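PDB 5OHU: soluble lytic murein transglycosylase from Pseudomonas aeruginosa, which cleaves the glycan strands of bacterial cell-wall peptidoglycan, acting both from strand ends and within strands. Local coordinates for residues T71-L74 with K75-N79; D605-R608 with Q609-N613. All coordinates share one frame; numbering follows the deposited sequence.

Interaction 1 of 2, residues T71-L74 with K75-N79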
loop_
_atom_site.group_PDB
_atom_site.type_symbol
_atom_site.label_atom_id
_atom_site.label_comp_id
_atom_site.label_asym_id
_atom_site.label_seq_id
_atom_site.Cartn_x
_atom_site.Cartn_y
_atom_site.Cartn_z
ATOM N N THR A 71 24.388 4.355 22.191
ATOM C CA THR A 71 23.167 3.655 22.577
ATOM C C THR A 71 23.434 2.722 23.755
ATOM O O THR A 71 22.630 2.644 24.696
ATOM C CB THR A 71 22.617 2.904 21.369
ATOM O OG1 THR A 71 22.192 3.865 20.402
ATOM C CG2 THR A 71 21.409 2.025 21.749
ATOM N N HIS A 72 24.592 2.062 23.752
ATOM C CA HIS A 72 24.908 1.124 24.821
ATOM C C HIS A 72 24.977 1.811 26.184
ATOM O O HIS A 72 24.506 1.257 27.179
ATOM C CB HIS A 72 26.220 0.396 24.531
ATOM C CG HIS A 72 26.611 -0.551 25.619
ATOM N ND1 HIS A 72 25.807 -1.602 26.006
ATOM C CD2 HIS A 72 27.690 -0.578 26.436
ATOM C CE1 HIS A 72 26.386 -2.253 26.999
ATOM N NE2 HIS A 72 27.530 -1.652 27.280
ATOM N N ARG A 73 25.575 3.004 26.264
ATOM C CA ARG A 73 25.702 3.697 27.541
ATOM C C ARG A 73 24.753 4.881 27.644
ATOM O O ARG A 73 25.027 5.852 28.356
ATOM C CB ARG A 73 27.142 4.140 27.788
ATOM C CG ARG A 73 27.745 4.946 26.701
ATOM C CD ARG A 73 29.116 5.453 27.140
ATOM N NE ARG A 73 29.724 6.225 26.067
ATOM C CZ ARG A 73 29.471 7.509 25.840
ATOM N NH1 ARG A 73 28.636 8.175 26.633
ATOM N NH2 ARG A 73 30.060 8.125 24.825
ATOM N N LEU A 74 23.615 4.790 26.968
ATOM C CA LEU A 74 22.737 5.943 26.865
ATOM C C LEU A 74 22.187 6.358 28.229
ATOM O O LEU A 74 21.972 7.552 28.477
ATOM C CB LEU A 74 21.619 5.628 25.874
ATOM C CG LEU A 74 20.542 6.692 25.704
ATOM C CD1 LEU A 74 21.143 7.821 24.893
ATOM C CD2 LEU A 74 19.372 6.097 24.963
ATOM N N LYS A 75 21.970 5.392 29.135
ATOM C CA LYS A 75 21.456 5.726 30.462
ATOM C C LYS A 75 22.455 6.541 31.279
ATOM O O LYS A 75 22.064 7.190 32.254
ATOM C CB LYS A 75 21.044 4.446 31.206
ATOM C CG LYS A 75 20.316 4.717 32.532
ATOM C CD LYS A 75 19.533 3.529 33.064
ATOM C CE LYS A 75 19.218 3.728 34.549
ATOM N NZ LYS A 75 18.736 2.477 35.196
ATOM N N SER A 76 23.724 6.573 30.875
ATOM C CA SER A 76 24.727 7.375 31.547
ATOM C C SER A 76 25.139 8.618 30.776
ATOM O O SER A 76 25.859 9.451 31.331
ATOM C CB SER A 76 25.976 6.531 31.824
ATOM O OG SER A 76 25.623 5.385 32.563
ATOM N N ALA A 77 24.713 8.774 29.531
ATOM C CA ALA A 77 25.243 9.848 28.703
ATOM C C ALA A 77 24.650 11.197 29.099
ATOM O O ALA A 77 23.460 11.305 29.402
ATOM C CB ALA A 77 24.968 9.559 27.226
ATOM N N SER A 78 25.485 12.231 29.087
ATOM C CA SER A 78 25.007 13.570 29.381
ATOM C C SER A 78 24.030 14.050 28.305
ATOM O O SER A 78 24.064 13.601 27.154
ATOM C CB SER A 78 26.171 14.543 29.450
ATOM O OG SER A 78 26.761 14.659 28.167
ATOM N N ASN A 79 23.153 14.986 28.697
ATOM C CA ASN A 79 22.314 15.687 27.724
ATOM C C ASN A 79 23.166 16.313 26.634
ATOM O O ASN A 79 22.807 16.277 25.450
ATOM C CB ASN A 79 21.498 16.791 28.396
ATOM C CG ASN A 79 20.343 16.271 29.219
ATOM O OD1 ASN A 79 20.230 15.073 29.497
ATOM N ND2 ASN A 79 19.473 17.193 29.636
HETATM O O HOH W 1 22.592 2.580 29.042
HETATM O O HOH W 2 21.044 9.715 29.491
#
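Ser76 and Ala77 each return a backbone N-H to the chain three residues earlier, and these two bonds shape the link between helix 62-72 and helix 79-88. Ser76 N donates to Arg73 O at 2.9 Å, and Ala77 N donates to Leu74 O at 3.2 Å. In both cases the donor stands well above the carbonyl plane, by 73° in the second.

Two waters add to these bonds. One bridges His72 O and Lys75 N, accepting from Lys75 N at 2.9 Å; the other lies between Leu74 O and Ala77 O.

Among the side chains, Arg73 starts with CG over the backbone, flanked by N and C (chi1 54°), and then runs extended, bringing NH1 within 4.0 Å of Ala77 CB. Its guanidinium is held by salt bridges to Glu69 and Glu81, one on each of the two helices. Leu74 is buried against Leu98 and Leu105 of helix 95-108, and both it and Ala77 touch Val82.

Ser78, whose OG caps Glu81 N, is the N-cap of the next helix. Two overlapping type I turns, Arg73-Ser76 and Leu74-Ala77, followed by an N-cap make this a short connection between successive helices of an all-helical array.

Interaction 2 of 2, residues D605-R608 with Q609-N613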
loop_
_atom_site.group_PDB
_atom_site.type_symbol
_atom_site.label_atom_id
_atom_site.label_comp_id
_atom_site.label_asym_id
_atom_site.label_seq_id
_atom_site.Cartn_x
_atom_site.Cartn_y
_atom_site.Cartn_z
ATOM N N ASP A 605 -8.977 -3.667 -5.878
ATOM C CA ASP A 605 -8.156 -2.563 -6.370
ATOM C C ASP A 605 -6.765 -3.037 -6.748
ATOM O O ASP A 605 -6.193 -2.576 -7.745
ATOM C CB ASP A 605 -8.002 -1.462 -5.315
ATOM C CG ASP A 605 -9.242 -0.603 -5.149
ATOM O OD1 ASP A 605 -10.109 -0.584 -6.043
ATOM O OD2 ASP A 605 -9.322 0.094 -4.116
ATOM N N GLU A 606 -6.182 -3.918 -5.928
ATOM C CA GLU A 606 -4.823 -4.371 -6.189
ATOM C C GLU A 606 -4.754 -5.115 -7.507
ATOM O O GLU A 606 -3.830 -4.912 -8.304
ATOM C CB GLU A 606 -4.313 -5.273 -5.064
ATOM C CG GLU A 606 -3.176 -6.176 -5.557
ATOM C CD GLU A 606 -2.424 -6.895 -4.458
ATOM O OE1 GLU A 606 -2.784 -6.759 -3.270
ATOM O OE2 GLU A 606 -1.459 -7.611 -4.798
ATOM N N THR A 607 -5.720 -6.001 -7.748
ATOM C CA THR A 607 -5.633 -6.826 -8.941
ATOM C C THR A 607 -5.901 -5.999 -10.193
ATOM O O THR A 607 -5.258 -6.208 -11.232
ATOM C CB THR A 607 -6.595 -7.995 -8.827
ATOM O OG1 THR A 607 -6.295 -8.721 -7.633
ATOM C CG2 THR A 607 -6.434 -8.909 -10.014
ATOM N N ARG A 608 -6.813 -5.029 -10.103
ATOM C CA ARG A 608 -7.071 -4.164 -11.255
ATOM C C ARG A 608 -5.804 -3.424 -11.666
ATOM O O ARG A 608 -5.431 -3.412 -12.849
ATOM C CB ARG A 608 -8.196 -3.171 -10.954
ATOM C CG ARG A 608 -8.338 -2.106 -12.087
ATOM C CD ARG A 608 -9.221 -0.921 -11.716
ATOM N NE ARG A 608 -10.478 -1.383 -11.143
ATOM C CZ ARG A 608 -10.822 -1.274 -9.862
ATOM N NH1 ARG A 608 -10.018 -0.665 -8.977
ATOM N NH2 ARG A 608 -11.993 -1.761 -9.481
ATOM N N GLN A 609 -5.098 -2.846 -10.688
ATOM C CA GLN A 609 -3.881 -2.101 -10.997
ATOM C C GLN A 609 -2.769 -3.037 -11.450
ATOM O O GLN A 609 -1.999 -2.703 -12.357
ATOM C CB GLN A 609 -3.425 -1.294 -9.778
ATOM C CG GLN A 609 -2.341 -0.269 -10.106
ATOM C CD GLN A 609 -2.842 0.781 -11.096
ATOM O OE1 GLN A 609 -3.885 1.378 -10.869
ATOM N NE2 GLN A 609 -2.116 0.987 -12.211
ATOM N N TYR A 610 -2.659 -4.203 -10.811
ATOM C CA TYR A 610 -1.727 -5.224 -11.275
ATOM C C TYR A 610 -1.902 -5.498 -12.770
ATOM O O TYR A 610 -0.946 -5.414 -13.551
ATOM C CB TYR A 610 -1.941 -6.500 -10.456
ATOM C CG TYR A 610 -0.974 -7.607 -10.759
ATOM C CD1 TYR A 610 -1.170 -8.448 -11.852
ATOM C CD2 TYR A 610 0.147 -7.817 -9.952
ATOM C CE1 TYR A 610 -0.274 -9.463 -12.125
ATOM C CE2 TYR A 610 1.039 -8.829 -10.221
ATOM C CZ TYR A 610 0.828 -9.651 -11.304
ATOM O OH TYR A 610 1.717 -10.674 -11.566
ATOM N N VAL A 611 -3.122 -5.842 -13.181
ATOM C CA VAL A 611 -3.386 -6.170 -14.584
ATOM C C VAL A 611 -3.068 -4.982 -15.489
ATOM O O VAL A 611 -2.415 -5.128 -16.528
ATOM C CB VAL A 611 -4.852 -6.620 -14.749
ATOM C CG1 VAL A 611 -5.212 -6.719 -16.219
ATOM C CG2 VAL A 611 -5.092 -7.974 -14.021
ATOM N N GLN A 612 -3.554 -3.793 -15.130
ATOM C CA GLN A 612 -3.272 -2.641 -15.974
ATOM C C GLN A 612 -1.777 -2.383 -16.070
ATOM O O GLN A 612 -1.286 -2.042 -17.155
ATOM C CB GLN A 612 -4.025 -1.414 -15.474
ATOM C CG GLN A 612 -5.529 -1.592 -15.516
ATOM C CD GLN A 612 -6.284 -0.355 -15.046
ATOM O OE1 GLN A 612 -5.695 0.563 -14.472
ATOM N NE2 GLN A 612 -7.598 -0.321 -15.300
ATOM N N ASN A 613 -1.030 -2.599 -14.979
ATOM C CA ASN A 613 0.421 -2.422 -15.036
ATOM C C ASN A 613 1.057 -3.420 -16.003
ATOM O O ASN A 613 1.859 -3.048 -16.866
ATOM C CB ASN A 613 1.064 -2.618 -13.655
ATOM C CG ASN A 613 0.819 -1.464 -12.688
ATOM O OD1 ASN A 613 1.172 -1.562 -11.501
ATOM N ND2 ASN A 613 0.113 -0.440 -13.139
#
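Arg608 and Gln612, one helical turn apart, run alongside each other in the same direction, making the main side-chain contact of this stretch. Gln612 NE2 comes 3.7 Å from Arg608 CG, so the amide rests alongside the aliphatic part of the arginine, while the guanidinium and amide planes are turned 61° apart. Gln612 CG, anti to its own carbonyl carbon (chi1 -62°), passes 3.2 Å from Arg608 O. On the neighbouring face of the helix, Val611 CG2 approaches Thr607 O at 3.3 Å, and the two CG2 methyls of Thr607 and Val611 are more loosely apposed.

Beneath these contacts runs the regular i+4 to i bonding of the helix. Val611 N donates to Thr607 O at 2.9 Å and Gln612 N to Arg608 O at 3.0 Å, both nearly straight.

Farther out, the arginine bends at chi3 (-49°) and turns its guanidinium back toward the helix start. There NH1 forms a salt bridge with Asp605 OD1 at 2.9 Å, meeting the carboxylate on its anti side and keeping the acceptor in the guanidinium plane. Glu600 O takes the NE hydrogen, Tyr375 OH is bonded to Gln612 NE2, and Tyr610 reaches Glu503 through its hydroxyl.

The guanidinium of Arg315 lies close to that of Arg608. Asp605 therefore probably offsets some of the local positive charge, and its carboxylate, next to a cation at the first turn of a helix, would be expected to stay ionised.

Interactions 1 and 2 illustrate two ways in which contacts three or four residues apart serve a largely helical protein: 71-79 redirects the chain between helices, whereas 605-613 lies within one continuous helix. Their centres are 49 Å apart and their nearest atoms about 36 Å, so neither touches the other. The centre of interaction 1 lies about 37 Å from the centre of the chain, in its N-terminal part; that of interaction 2 about 13 Å. There, Tyr610 packs on helix 493-504 of the lysozyme-like transglycosylase region, and its OH bonds Glu503, which by family resemblance is probably the catalytic acid. Interaction 1 belongs to a distant helical part of the enzyme.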